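Local coordinates for protein response regulator ChrA (Corynebacterium diphtheriae, PDB 4YN8) that probably binds DNA to regulate transcription, as the response regulator of a haem-sensing two-component system, at residues V17-I31 with K103-V115. The protein carries 1 engineered substitution. Sequence-based numbering, arbitrary orientation. Where two conformers were deposited one is given.
Sequences VRAGLRSILDSFDDI and KDAPESALHDAVV. With MG (magnesium ion), chain I; SO4 (sulfate ion), chain E; SO4 (sulfate ion), chain C; SO4 (sulfate ion), chain B.
His111 and Asp30 meet across the contact in a direct hydrogen bond. His111 NE2 donates to Asp30 OD2 at 2.8 Å, on the syn side of the carboxylate, with an N-H...O angle of 156° and the two flat groups nearly coplanar. With CG anti to the backbone N (chi1 166°), the imidazole swings off its helix to the carboxylate, while ND1 donates at 2.8 Å to Asp112 OD1, almost exactly in the ring plane.

Next comes the aromatic contact. His111 CB sits over the middle of one face of Phe28, 3.6 Å from the ring centroid, a CH-pi contact; the two rings themselves meet obliquely.

Below these groups, toward the sheet, the packing is aliphatic. Leu25 CD2 lies 3.8 Å from Leu110 CD2 and also touches Val114, whose CG1 is met tip to tip by Ile31 CD1. Leu78 of strand 77-81 and Val8 of strand 6-11 continue this layer. On the side away from the sheet, Ile24 lays CG1 and CG2 against the extended Glu107 chain, and a water donates to both Glu107 OE1 and Ser27 OG.

At the other end, the Lys103 chain runs out past Val17, CD 4.2 Å from Val17 CG1. Its NZ hydrogen-bonds to Asp54, a ligand of another magnesium ion, and to a sulfate; this is the usual place of the receiver-domain lysine beside the acidic pocket.

Helices 17-26 and 107-115, crossing at -75°, flank one face of the CheY-like parallel sheet. With both ring nitrogens donating to carboxylates, His111 is probably protonated, its charge shared between Asp30 and Asp112. The magnesium ion bound by the carbonyl oxygens of Asp26, Phe28 and Ile31 joins the end of the helix to the Phe28-Ile31 turn, from which Phe28 and Asp30 reach His111.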
ATOM      1  N   VAL A  17     -13.366  15.185   5.312  1.00 12.47           N
ATOM      2  CA  VAL A  17     -13.487  13.783   5.745  1.00 12.84           C
ATOM      3  C   VAL A  17     -13.271  13.659   7.262  1.00 12.08           C
ATOM      4  O   VAL A  17     -14.000  12.940   7.952  1.00 12.43           O
ATOM      5  CB  VAL A  17     -12.471  12.936   4.987  1.00 13.05           C
ATOM      6  CG1 VAL A  17     -12.494  11.460   5.447  1.00 12.98           C
ATOM      7  CG2 VAL A  17     -12.671  13.080   3.480  1.00 14.64           C
ATOM      8  N   ARG A  18     -12.259  14.352   7.780  1.00 11.74           N
ATOM      9  CA  ARG A  18     -11.955  14.310   9.205  1.00 11.98           C
ATOM     10  C   ARG A  18     -13.165  14.712  10.074  1.00 12.21           C
ATOM     11  O   ARG A  18     -13.468  14.090  11.087  1.00 12.00           O
ATOM     12  CB  ARG A  18     -10.724  15.169   9.524  1.00 11.33           C
ATOM     13  CG  ARG A  18     -10.116  14.813  10.889  1.00 11.14           C
ATOM     14  CD  ARG A  18      -8.823  15.550  11.151  1.00 11.69           C
ATOM     15  NE  ARG A  18      -9.052  16.974  11.348  1.00 12.25           N
ATOM     16  CZ  ARG A  18      -8.574  17.972  10.627  1.00 12.95           C
ATOM     17  NH1 ARG A  18      -7.753  17.819   9.614  1.00 13.13           N
ATOM     18  NH2 ARG A  18      -8.933  19.208  10.973  1.00 14.59           N
ATOM     19  N   ALA A  19     -13.899  15.732   9.632  1.00 12.75           N
ATOM     20  CA  ALA A  19     -15.060  16.206  10.385  1.00 12.99           C
ATOM     21  C   ALA A  19     -16.148  15.145  10.464  1.00 12.91           C
ATOM     22  O   ALA A  19     -16.812  15.022  11.492  1.00 12.28           O
ATOM     23  CB  ALA A  19     -15.597  17.513   9.773  1.00 13.74           C
ATOM     24  N   GLY A  20     -16.314  14.364   9.412  1.00 12.59           N
ATOM     25  CA  GLY A  20     -17.355  13.302   9.410  1.00 13.62           C
ATOM     26  C   GLY A  20     -16.971  12.220  10.410  1.00 13.10           C
ATOM     27  O   GLY A  20     -17.806  11.683  11.156  1.00 12.96           O
ATOM     28  N   LEU A  21     -15.678  11.895  10.420  1.00 12.46           N
ATOM     29  CA  LEU A  21     -15.163  10.840  11.318  1.00 12.20           C
ATOM     30  C   LEU A  21     -15.231  11.293  12.768  1.00 11.60           C
ATOM     31  O   LEU A  21     -15.579  10.526  13.654  1.00 10.77           O
ATOM     32  CB  LEU A  21     -13.716  10.487  10.941  1.00 12.77           C
ATOM     33  CG  LEU A  21     -13.558   9.686   9.630  1.00 13.51           C
ATOM     34  CD1 LEU A  21     -12.111   9.613   9.211  1.00 13.87           C
ATOM     35  CD2 LEU A  21     -14.129   8.283   9.752  1.00 15.48           C
ATOM     36  N   ARG A  22     -14.935  12.561  12.987  1.00 12.01           N
ATOM     37  CA  ARG A  22     -15.018  13.144  14.326  0.50 13.31           C
ATOM     38  C   ARG A  22     -16.442  13.054  14.843  1.00 13.58           C
ATOM     39  O   ARG A  22     -16.658  12.687  15.996  1.00 13.09           O
ATOM     40  CB  ARG A  22     -14.580  14.612  14.360  0.50 14.75           C
ATOM     41  CG  ARG A  22     -14.635  15.179  15.792  0.50 16.72           C
ATOM     42  CD  ARG A  22     -15.172  16.599  15.892  0.50 18.58           C
ATOM     43  NE  ARG A  22     -16.534  16.750  15.387  0.50 20.80           N
ATOM     44  CZ  ARG A  22     -17.659  16.761  16.110  0.50 21.11           C
ATOM     45  NH1 ARG A  22     -17.668  16.591  17.437  0.50 19.84           N
ATOM     46  NH2 ARG A  22     -18.805  16.912  15.458  0.50 22.26           N
ATOM     47  N   SER A  23     -17.399  13.413  14.000  1.00 14.17           N
ATOM     48  CA  SER A  23     -18.796  13.406  14.429  0.50 15.25           C
ATOM     49  C   SER A  23     -19.215  11.997  14.830  1.00 14.48           C
ATOM     50  O   SER A  23     -19.834  11.802  15.880  1.00 14.06           O
ATOM     51  CB  SER A  23     -19.681  13.962  13.314  0.50 16.44           C
ATOM     52  OG  SER A  23     -19.499  15.356  13.258  0.50 18.86           O
ATOM     53  N   ILE A  24     -18.810  11.007  14.038  1.00 13.25           N
ATOM     54  CA  ILE A  24     -19.114   9.626  14.363  1.00 12.74           C
ATOM     55  C   ILE A  24     -18.459   9.181  15.663  1.00 11.74           C
ATOM     56  O   ILE A  24     -19.098   8.574  16.543  1.00 11.82           O
ATOM     57  CB  ILE A  24     -18.698   8.671  13.251  1.00 13.53           C
ATOM     58  CG1 ILE A  24     -19.513   8.915  11.984  1.00 14.19           C
ATOM     59  CG2 ILE A  24     -18.893   7.246  13.727  1.00 13.97           C
ATOM     60  CD1 ILE A  24     -18.885   8.329  10.744  1.00 15.86           C
ATOM     61  N   LEU A  25     -17.163   9.413  15.797  1.00 10.74           N
ATOM     62  CA  LEU A  25     -16.482   9.013  17.009  1.00 11.38           C
ATOM     63  C   LEU A  25     -17.080   9.641  18.276  1.00 11.75           C
ATOM     64  O   LEU A  25     -17.312   8.934  19.287  1.00 11.24           O
ATOM     65  CB  LEU A  25     -14.975   9.335  16.907  1.00 11.23           C
ATOM     66  CG  LEU A  25     -14.198   8.495  15.877  1.00 12.11           C
ATOM     67  CD1 LEU A  25     -12.891   9.145  15.501  1.00 12.25           C
ATOM     68  CD2 LEU A  25     -13.954   7.086  16.384  1.00 13.40           C
ATOM     69  N   ASP A  26     -17.322  10.958  18.207  1.00 12.69           N
ATOM     70  CA  ASP A  26     -17.831  11.714  19.375  1.00 14.28           C
ATOM     71  C   ASP A  26     -19.256  11.288  19.702  1.00 15.85           C
ATOM     72  O   ASP A  26     -19.675  11.377  20.877  1.00 17.32           O
ATOM     73  CB  ASP A  26     -17.755  13.220  19.115  1.00 15.71           C
ATOM     74  CG  ASP A  26     -16.437  13.837  19.543  1.00 17.52           C
ATOM     75  OD1 ASP A  26     -15.749  13.365  20.509  1.00 19.20           O
ATOM     76  OD2 ASP A  26     -16.113  14.878  18.941  1.00 18.30           O
ATOM     77  N   SER A  27     -19.969  10.736  18.717  1.00 14.39           N
ATOM     78  CA  SER A  27     -21.345  10.309  18.960  1.00 15.35           C
ATOM     79  C   SER A  27     -21.460   9.137  19.937  1.00 15.83           C
ATOM     80  O   SER A  27     -22.562   8.920  20.469  1.00 16.38           O
ATOM     81  CB  SER A  27     -22.087   9.987  17.667  1.00 15.59           C
ATOM     82  OG  SER A  27     -21.707   8.736  17.165  1.00 15.78           O
ATOM     83  N   PHE A  28     -20.398   8.347  20.137  1.00 14.03           N
ATOM     84  CA  PHE A  28     -20.381   7.303  21.139  1.00 14.79           C
ATOM     85  C   PHE A  28     -20.090   7.804  22.535  1.00 16.75           C
ATOM     86  O   PHE A  28     -19.158   8.548  22.751  1.00 15.72           O
ATOM     87  CB  PHE A  28     -19.429   6.171  20.763  1.00 14.25           C
ATOM     88  CG  PHE A  28     -19.856   5.459  19.512  1.00 14.87           C
ATOM     89  CD1 PHE A  28     -20.820   4.455  19.560  1.00 16.11           C
ATOM     90  CD2 PHE A  28     -19.331   5.825  18.279  1.00 15.77           C
ATOM     91  CE1 PHE A  28     -21.262   3.839  18.389  1.00 16.35           C
ATOM     92  CE2 PHE A  28     -19.758   5.200  17.110  1.00 16.13           C
ATOM     93  CZ  PHE A  28     -20.720   4.205  17.179  1.00 16.87           C
ATOM     94  N   ASP A  29     -20.873   7.350  23.506  1.00 19.34           N
ATOM     95  CA  ASP A  29     -20.731   7.796  24.901  0.50 20.65           C
ATOM     96  C   ASP A  29     -19.384   7.483  25.535  1.00 20.33           C
ATOM     97  O   ASP A  29     -19.015   8.066  26.567  1.00 23.00           O
ATOM     98  CB  ASP A  29     -21.830   7.165  25.773  0.50 22.96           C
ATOM     99  CG  ASP A  29     -23.222   7.644  25.400  0.50 25.55           C
ATOM    100  OD1 ASP A  29     -23.357   8.800  24.952  0.50 29.53           O
ATOM    101  OD2 ASP A  29     -24.191   6.863  25.562  0.50 30.99           O
ATOM    102  N   ASP A  30     -18.628   6.546  24.947  1.00 16.33           N
ATOM    103  CA  ASP A  30     -17.378   6.071  25.498  1.00 14.62           C
ATOM    104  C   ASP A  30     -16.129   6.453  24.710  1.00 12.60           C
ATOM    105  O   ASP A  30     -15.061   5.921  24.992  1.00 12.26           O
ATOM    106  CB  ASP A  30     -17.391   4.557  25.733  1.00 16.18           C
ATOM    107  CG  ASP A  30     -17.699   3.752  24.493  1.00 18.66           C
ATOM    108  OD1 ASP A  30     -18.209   4.337  23.491  1.00 17.06           O
ATOM    109  OD2 ASP A  30     -17.462   2.515  24.531  1.00 20.69           O
ATOM    110  N   ILE A  31     -16.318   7.347  23.754  1.00 12.15           N
ATOM    111  CA  ILE A  31     -15.254   7.891  22.943  1.00 11.76           C
ATOM    112  C   ILE A  31     -15.324   9.394  22.874  1.00 11.60           C
ATOM    113  O   ILE A  31     -16.373   9.992  22.549  1.00 12.59           O
ATOM    114  CB  ILE A  31     -15.277   7.286  21.513  1.00 11.52           C
ATOM    115  CG1 ILE A  31     -15.148   5.764  21.571  1.00 12.15           C
ATOM    116  CG2 ILE A  31     -14.158   7.941  20.648  1.00 12.32           C
ATOM    117  CD1 ILE A  31     -15.351   5.052  20.243  1.00 13.10           C
ATOM    118  N   LYS A 103     -12.894   3.413   6.222  1.00 12.29           N
ATOM    119  CA  LYS A 103     -13.576   4.640   6.716  1.00 14.75           C
ATOM    120  C   LYS A 103     -15.077   4.622   6.608  1.00 17.72           C
ATOM    121  O   LYS A 103     -15.734   5.299   7.394  1.00 17.72           O
ATOM    122  CB  LYS A 103     -13.088   5.882   6.001  1.00 14.49           C
ATOM    123  CG  LYS A 103     -11.651   6.226   6.276  1.00 13.87           C
ATOM    124  CD  LYS A 103     -11.164   7.464   5.524  1.00 15.21           C
ATOM    125  CE  LYS A 103      -9.703   7.698   5.826  1.00 15.11           C
ATOM    126  NZ  LYS A 103      -9.141   8.518   4.775  1.00 16.40           N
ATOM    127  N   ASP A 104     -15.601   3.827   5.692  1.00 18.83           N
ATOM    128  CA  ASP A 104     -17.057   3.660   5.572  1.00 22.94           C
ATOM    129  C   ASP A 104     -17.607   2.351   6.146  1.00 20.57           C
ATOM    130  O   ASP A 104     -18.704   1.923   5.821  1.00 21.92           O
ATOM    131  CB  ASP A 104     -17.440   3.839   4.116  1.00 25.91           C
ATOM    132  CG  ASP A 104     -16.840   2.767   3.204  1.00 29.20           C
ATOM    133  OD1 ASP A 104     -16.104   1.841   3.663  1.00 29.30           O
ATOM    134  OD2 ASP A 104     -17.143   2.850   1.978  1.00 33.26           O
ATOM    135  N   ALA A 105     -16.883   1.730   7.065  1.00 16.20           N
ATOM    136  CA  ALA A 105     -17.389   0.648   7.845  1.00 14.87           C
ATOM    137  C   ALA A 105     -18.630   1.103   8.632  1.00 14.03           C
ATOM    138  O   ALA A 105     -18.833   2.276   8.861  1.00 13.40           O
ATOM    139  CB  ALA A 105     -16.352   0.128   8.828  1.00 15.68           C
ATOM    140  N   PRO A 106     -19.438   0.167   9.049  1.00 15.55           N
ATOM    141  CA  PRO A 106     -20.545   0.499   9.973  1.00 15.14           C
ATOM    142  C   PRO A 106     -20.041   1.282  11.196  1.00 14.92           C
ATOM    143  O   PRO A 106     -18.946   0.979  11.730  1.00 14.46           O
ATOM    144  CB  PRO A 106     -21.049  -0.879  10.389  1.00 16.37           C
ATOM    145  CG  PRO A 106     -20.678  -1.781   9.248  1.00 17.29           C
ATOM    146  CD  PRO A 106     -19.335  -1.290   8.830  1.00 16.92           C
ATOM    147  N   GLU A 107     -20.805   2.253  11.660  1.00 13.65           N
ATOM    148  CA  GLU A 107     -20.338   3.049  12.835  1.00 14.51           C
ATOM    149  C   GLU A 107     -20.013   2.188  14.032  1.00 12.87           C
ATOM    150  O   GLU A 107     -19.043   2.451  14.751  1.00 12.65           O
ATOM    151  CB  GLU A 107     -21.337   4.143  13.203  1.00 14.41           C
ATOM    152  CG  GLU A 107     -21.542   5.097  12.014  1.00 15.61           C
ATOM    153  CD  GLU A 107     -22.374   6.314  12.324  1.00 17.34           C
ATOM    154  OE1 GLU A 107     -22.772   6.460  13.475  1.00 19.67           O
ATOM    155  OE2 GLU A 107     -22.647   7.107  11.392  1.00 20.83           O
ATOM    156  N   SER A 108     -20.795   1.130  14.252  1.00 12.72           N
ATOM    157  CA  SER A 108     -20.558   0.232  15.360  1.00 12.60           C
ATOM    158  C   SER A 108     -19.179  -0.450  15.248  1.00 12.54           C
ATOM    159  O   SER A 108     -18.536  -0.797  16.255  1.00 12.36           O
ATOM    160  CB  SER A 108     -21.664  -0.838  15.432  1.00 14.45           C
ATOM    161  OG  SER A 108     -21.697  -1.605  14.224  1.00 14.68           O
ATOM    162  N   ALA A 109     -18.798  -0.727  14.031  1.00 11.95           N
ATOM    163  CA  ALA A 109     -17.472  -1.330  13.743  1.00 12.33           C
ATOM    164  C   ALA A 109     -16.339  -0.358  14.026  1.00 10.76           C
ATOM    165  O   ALA A 109     -15.284  -0.772  14.539  1.00 11.27           O
ATOM    166  CB  ALA A 109     -17.387  -1.846  12.313  1.00 12.70           C
ATOM    167  N   LEU A 110     -16.545   0.912  13.751  1.00 11.32           N
ATOM    168  CA  LEU A 110     -15.548   1.919  14.114  1.00 11.99           C
ATOM    169  C   LEU A 110     -15.438   2.007  15.646  1.00 11.71           C
ATOM    170  O   LEU A 110     -14.355   2.011  16.173  1.00 10.57           O
ATOM    171  CB  LEU A 110     -15.882   3.284  13.536  1.00 12.21           C
ATOM    172  CG  LEU A 110     -14.930   4.395  13.932  1.00 13.86           C
ATOM    173  CD1 LEU A 110     -13.484   4.041  13.564  1.00 15.18           C
ATOM    174  CD2 LEU A 110     -15.353   5.645  13.203  1.00 14.93           C
ATOM    175  N   HIS A 111     -16.577   2.034  16.349  1.00 12.04           N
ATOM    176  CA  HIS A 111     -16.562   2.016  17.803  1.00 11.85           C
ATOM    177  C   HIS A 111     -15.816   0.820  18.331  1.00 11.20           C
ATOM    178  O   HIS A 111     -14.930   0.929  19.180  1.00  9.97           O
ATOM    179  CB  HIS A 111     -18.014   2.023  18.352  1.00 13.03           C
ATOM    180  CG  HIS A 111     -18.091   1.673  19.795  1.00 14.93           C
ATOM    181  ND1 HIS A 111     -18.127   0.357  20.236  1.00 16.32           N
ATOM    182  CD2 HIS A 111     -18.084   2.443  20.908  1.00 14.96           C
ATOM    183  CE1 HIS A 111     -18.109   0.343  21.559  1.00 16.48           C
ATOM    184  NE2 HIS A 111     -18.117   1.595  21.984  1.00 16.01           N
ATOM    185  N   ASP A 112     -16.161  -0.373  17.832  1.00 11.30           N
ATOM    186  CA  ASP A 112     -15.538  -1.563  18.305  1.00 11.66           C
ATOM    187  C   ASP A 112     -14.032  -1.612  18.018  1.00 11.28           C
ATOM    188  O   ASP A 112     -13.260  -2.161  18.847  1.00 11.48           O
ATOM    189  CB  ASP A 112     -16.209  -2.776  17.669  1.00 12.42           C
ATOM    190  CG  ASP A 112     -17.643  -2.992  18.205  1.00 14.84           C
ATOM    191  OD1 ASP A 112     -18.129  -2.215  19.086  1.00 14.61           O
ATOM    192  OD2 ASP A 112     -18.330  -3.939  17.689  1.00 15.59           O
ATOM    193  N   ALA A 113     -13.642  -1.085  16.855  1.00 10.86           N
ATOM    194  CA  ALA A 113     -12.198  -0.969  16.497  1.00 10.73           C
ATOM    195  C   ALA A 113     -11.429  -0.034  17.432  1.00 10.47           C
ATOM    196  O   ALA A 113     -10.311  -0.340  17.860  1.00 10.12           O
ATOM    197  CB  ALA A 113     -12.015  -0.544  15.058  1.00 10.97           C
ATOM    198  N   VAL A 114     -12.050   1.074  17.806  1.00 10.31           N
ATOM    199  CA  VAL A 114     -11.423   1.949  18.803  1.00 10.11           C
ATOM    200  C   VAL A 114     -11.269   1.275  20.151  1.00 11.06           C
ATOM    201  O   VAL A 114     -10.189   1.314  20.797  1.00 10.40           O
ATOM    202  CB  VAL A 114     -12.157   3.285  18.919  1.00  9.93           C
ATOM    203  CG1 VAL A 114     -11.598   4.106  20.061  1.00 10.46           C
ATOM    204  CG2 VAL A 114     -12.052   4.059  17.590  1.00  9.54           C
ATOM    205  N   VAL A 115     -12.298   0.609  20.608  1.00 11.06           N
ATOM    206  CA  VAL A 115     -12.177  -0.085  21.867  1.00 11.51           C
ATOM    207  C   VAL A 115     -11.141  -1.180  21.840  1.00 11.30           C
ATOM    208  O   VAL A 115     -10.338  -1.328  22.764  1.00 12.00           O
ATOM    209  CB  VAL A 115     -13.567  -0.665  22.306  1.00 11.87           C
ATOM    210  CG1 VAL A 115     -13.384  -1.586  23.502  1.00 12.94           C
ATOM    211  CG2 VAL A 115     -14.563   0.456  22.611  1.00 12.94           C
TER
HETATM  212 MG    MG I 207     -18.458  10.875  23.052  1.00 20.35          MG
HETATM  213  S   SO4 E 203     -24.296   1.343  11.898  1.00 25.56           S
HETATM  214  O1  SO4 E 203     -23.540   2.131  10.818  1.00 21.27           O
HETATM  215  O2  SO4 E 203     -25.584   2.090  12.130  1.00 25.42           O
HETATM  216  O3  SO4 E 203     -23.620   1.193  13.233  1.00 17.76           O
HETATM  217  O4  SO4 E 203     -24.628  -0.089  11.612  1.00 24.61           O
HETATM  218  S   SO4 C 201      -6.984  21.533   8.690  1.00 37.89           S
HETATM  219  O1  SO4 C 201      -7.112  22.444   7.543  1.00 41.92           O
HETATM  220  O2  SO4 C 201      -6.734  20.139   8.160  1.00 30.68           O
HETATM  221  O3  SO4 C 201      -5.811  21.947   9.490  1.00 41.06           O
HETATM  222  O4  SO4 C 201      -8.220  21.608   9.515  1.00 37.83           O
HETATM  223  S   SO4 B 200      -6.294   6.982   2.841  0.89 25.27           S
HETATM  224  O1  SO4 B 200      -7.763   7.008   2.724  0.89 23.34           O
HETATM  225  O2  SO4 B 200      -5.720   6.587   1.553  0.89 34.22           O
HETATM  226  O3  SO4 B 200      -5.622   8.250   3.220  0.89 27.99           O
HETATM  227  O4  SO4 B 200      -5.873   5.958   3.900  0.89 27.38           O
HETATM  228  O   HOH W   1     -22.948   8.886  14.616  1.00 19.96           O
HETATM  229  O   HOH W   2     -17.593  10.498  25.333  1.00 30.67           O
HETATM  230  O   HOH W   3     -20.390  11.564  24.005  1.00 25.58           O